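Long-range contact in BLUF domain-containing protein (Acinetobacter baumannii, PDB 6W72), which probably serves as a blue-light photoreceptor of the BLUF family, sensing light through a bound flavin: residues C39-Y44 / S93-Q98. Sequence-based numbering, arbitrary orientation.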
ATOM      1  N   CYS A  39      -8.589  -6.868  -1.285  1.00 21.75           N
ATOM      2  CA  CYS A  39      -8.205  -6.396   0.052  1.00 22.68           C
ATOM      3  C   CYS A  39      -6.748  -5.929  -0.031  1.00 20.89           C
ATOM      4  O   CYS A  39      -6.102  -6.107  -1.083  1.00 22.30           O
ATOM      5  CB  CYS A  39      -8.459  -7.498   1.066  1.00 24.69           C
ATOM      6  SG  CYS A  39      -7.363  -8.907   0.795  1.00 33.80           S
ATOM      7  N   GLY A  40      -6.233  -5.400   1.064  1.00 19.81           N
ATOM      8  CA  GLY A  40      -4.845  -4.935   1.111  1.00 20.35           C
ATOM      9  C   GLY A  40      -4.604  -3.844   2.107  1.00 19.63           C
ATOM     10  O   GLY A  40      -5.409  -3.662   3.034  1.00 17.65           O
ATOM     11  N   VAL A  41      -3.495  -3.131   1.900  1.00 17.92           N
ATOM     12  CA  VAL A  41      -3.040  -2.074   2.827  1.00 17.71           C
ATOM     13  C   VAL A  41      -2.448  -0.933   2.005  1.00 17.46           C
ATOM     14  O   VAL A  41      -1.739  -1.176   1.005  1.00 15.35           O
ATOM     15  CB  VAL A  41      -2.063  -2.636   3.879  1.00 17.31           C
ATOM     16  CG1 VAL A  41      -0.828  -3.271   3.257  1.00 17.72           C
ATOM     17  CG2 VAL A  41      -1.664  -1.578   4.894  1.00 18.36           C
ATOM     18  N   LEU A  42      -2.765   0.280   2.438  1.00 16.10           N
ATOM     19  CA  LEU A  42      -2.201   1.544   1.951  1.00 15.25           C
ATOM     20  C   LEU A  42      -1.435   2.188   3.103  1.00 14.39           C
ATOM     21  O   LEU A  42      -2.042   2.538   4.157  1.00 15.21           O
ATOM     22  CB  LEU A  42      -3.324   2.439   1.447  1.00 15.61           C
ATOM     23  CG  LEU A  42      -2.838   3.785   0.896  1.00 15.69           C
ATOM     24  CD1 LEU A  42      -1.980   3.573  -0.338  1.00 17.77           C
ATOM     25  CD2 LEU A  42      -3.967   4.723   0.567  1.00 18.28           C
ATOM     26  N   TYR A  43      -0.139   2.296   2.925  1.00 15.38           N
ATOM     27  CA  TYR A  43       0.807   2.952   3.854  1.00 15.98           C
ATOM     28  C   TYR A  43       1.168   4.306   3.264  1.00 16.26           C
ATOM     29  O   TYR A  43       1.488   4.405   2.075  1.00 15.33           O
ATOM     30  CB  TYR A  43       2.060   2.094   4.029  1.00 16.56           C
ATOM     31  CG  TYR A  43       3.160   2.747   4.839  1.00 15.70           C
ATOM     32  CD1 TYR A  43       3.096   2.829   6.212  1.00 17.43           C
ATOM     33  CD2 TYR A  43       4.261   3.331   4.227  1.00 15.72           C
ATOM     34  CE1 TYR A  43       4.091   3.445   6.969  1.00 18.26           C
ATOM     35  CE2 TYR A  43       5.278   3.931   4.959  1.00 18.49           C
ATOM     36  CZ  TYR A  43       5.205   3.987   6.338  1.00 17.52           C
ATOM     37  OH  TYR A  43       6.241   4.565   7.025  1.00 17.62           O
ATOM     38  N   TYR A  44       1.066   5.346   4.062  1.00 15.26           N
ATOM     39  CA  TYR A  44       1.411   6.724   3.657  1.00 15.74           C
ATOM     40  C   TYR A  44       2.362   7.308   4.710  1.00 16.93           C
ATOM     41  O   TYR A  44       2.011   7.298   5.902  1.00 16.14           O
ATOM     42  CB  TYR A  44       0.190   7.641   3.489  1.00 17.21           C
ATOM     43  CG  TYR A  44       0.635   9.033   3.124  1.00 14.99           C
ATOM     44  CD1 TYR A  44       1.036   9.323   1.835  1.00 14.03           C
ATOM     45  CD2 TYR A  44       0.881   9.979   4.100  1.00 14.09           C
ATOM     46  CE1 TYR A  44       1.582  10.540   1.506  1.00 14.94           C
ATOM     47  CE2 TYR A  44       1.362  11.233   3.777  1.00 14.48           C
ATOM     48  CZ  TYR A  44       1.709  11.529   2.467  1.00 15.44           C
ATOM     49  OH  TYR A  44       2.258  12.742   2.124  1.00 17.61           O
ATOM     50  N   SER A  93     -10.860  -4.168   3.214  1.00 20.94           N
ATOM     51  CA  SER A  93     -10.955  -3.828   1.779  1.00 21.26           C
ATOM     52  C   SER A  93      -9.744  -2.938   1.422  1.00 20.16           C
ATOM     53  O   SER A  93      -9.139  -3.186   0.388  1.00 19.98           O
ATOM     54  CB  SER A  93     -12.266  -3.179   1.444  1.00 23.31           C
ATOM     55  OG  SER A  93     -13.334  -4.076   1.738  1.00 28.24           O
ATOM     56  N   MET A  94      -9.389  -1.997   2.303  1.00 18.23           N
ATOM     57  CA  MET A  94      -8.100  -1.251   2.205  1.00 18.00           C
ATOM     58  C   MET A  94      -7.725  -0.694   3.569  1.00 18.22           C
ATOM     59  O   MET A  94      -8.305   0.321   4.001  1.00 19.36           O
ATOM     60  CB  MET A  94      -8.207  -0.120   1.175  1.00 18.85           C
ATOM     61  CG  MET A  94      -6.884   0.590   0.913  1.00 17.66           C
ATOM     62  SD  MET A  94      -5.520  -0.594   0.618  1.00 19.77           S
ATOM     63  CE  MET A  94      -6.016  -1.523  -0.822  1.00 19.26           C
ATOM     64  N   LYS A  95      -6.798  -1.376   4.225  1.00 18.46           N
ATOM     65  CA  LYS A  95      -6.229  -0.955   5.506  1.00 18.61           C
ATOM     66  C   LYS A  95      -5.408   0.322   5.283  1.00 19.46           C
ATOM     67  O   LYS A  95      -4.722   0.422   4.259  1.00 17.88           O
ATOM     68  CB  LYS A  95      -5.355  -2.048   6.114  1.00 18.29           C
ATOM     69  CG  LYS A  95      -4.975  -1.830   7.567  1.00 17.72           C
ATOM     70  CD  LYS A  95      -4.027  -2.887   8.105  1.00 17.77           C
ATOM     71  CE  LYS A  95      -3.842  -2.765   9.595  1.00 18.11           C
ATOM     72  NZ  LYS A  95      -2.878  -3.734  10.137  1.00 19.46           N
ATOM     73  N   TYR A  96      -5.511   1.243   6.227  1.00 18.05           N
ATOM     74  CA  TYR A  96      -4.712   2.485   6.255  1.00 17.75           C
ATOM     75  C   TYR A  96      -3.698   2.402   7.414  1.00 18.42           C
ATOM     76  O   TYR A  96      -4.073   2.292   8.608  1.00 17.70           O
ATOM     77  CB  TYR A  96      -5.604   3.720   6.387  1.00 21.03           C
ATOM     78  CG  TYR A  96      -4.775   4.973   6.355  1.00 21.60           C
ATOM     79  CD1 TYR A  96      -3.898   5.154   5.315  1.00 24.86           C
ATOM     80  CD2 TYR A  96      -4.868   5.957   7.317  1.00 26.84           C
ATOM     81  CE1 TYR A  96      -3.101   6.277   5.236  1.00 27.24           C
ATOM     82  CE2 TYR A  96      -4.068   7.095   7.260  1.00 28.67           C
ATOM     83  CZ  TYR A  96      -3.160   7.235   6.224  1.00 31.69           C
ATOM     84  OH  TYR A  96      -2.316   8.306   6.074  1.00 33.41           O
ATOM     85  N   VAL A  97      -2.416   2.551   7.091  1.00 17.60           N
ATOM     86  CA  VAL A  97      -1.322   2.561   8.102  1.00 16.10           C
ATOM     87  C   VAL A  97      -0.428   3.767   7.829  1.00 15.75           C
ATOM     88  O   VAL A  97      -0.094   4.049   6.665  1.00 14.24           O
ATOM     89  CB  VAL A  97      -0.527   1.252   8.046  1.00 15.72           C
ATOM     90  CG1 VAL A  97       0.616   1.217   9.052  1.00 15.47           C
ATOM     91  CG2 VAL A  97      -1.461   0.055   8.219  1.00 17.11           C
ATOM     92  N   GLN A  98      -0.060   4.435   8.907  1.00 14.65           N
ATOM     93  CA  GLN A  98       0.850   5.595   8.905  1.00 16.12           C
ATOM     94  C   GLN A  98       2.144   5.178   9.589  1.00 15.00           C
ATOM     95  O   GLN A  98       2.218   4.079  10.185  1.00 16.14           O
ATOM     96  CB  GLN A  98       0.190   6.748   9.649  1.00 17.12           C
ATOM     97  CG  GLN A  98      -1.011   7.310   8.898  1.00 21.30           C
ATOM     98  CD  GLN A  98      -1.389   8.607   9.570  1.00 25.21           C
ATOM     99  OE1 GLN A  98      -1.193   8.769  10.781  1.00 28.21           O
ATOM    100  NE2 GLN A  98      -1.737   9.575   8.745  1.00 33.14           N
TER
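M94 folds back over the backbone of strand 39-45. Its SD packs on the V41-L42 peptide, 3.4 Å from L42 N, whose hydrogen goes instead to K95 O, and its CE packs 4.0 Å from G40 C, at a residue whose backbone angles already call for glycine. Bends at chi2 (48°) and chi3 (60°) bring the chain there. Strands 39-45 and 95-98 run parallel, the latter outermost on that side of the sheet. L42 N gives K95 O a nearly straight bond of 2.7 Å, and L42 O accepts from V97 N at 3.0 Å. K95 N to G40 O and Y44 N to V97 O extend the pairing. On the face of V41, the methyls V41 CG2 and V97 CG2 meet at 3.7 Å, covered by L132 of helix 122-134. On the other face Y96 lies beside Y44, with Y44 CB at the edge of the Y96 ring, while Q98 NE2 donates to Y96 OH. Further out, N33 and Q51, both flavin-binding, touch the M94 side chain; N33 ND2 also bonds S93 O and R30 NE bonds M94 O, so helix 18-36 holds M94's backbone. The flavin contacts M94 and L42, a position consistent with M94 relaying light-induced change to strand 95-98, as proposed for BLUF domains.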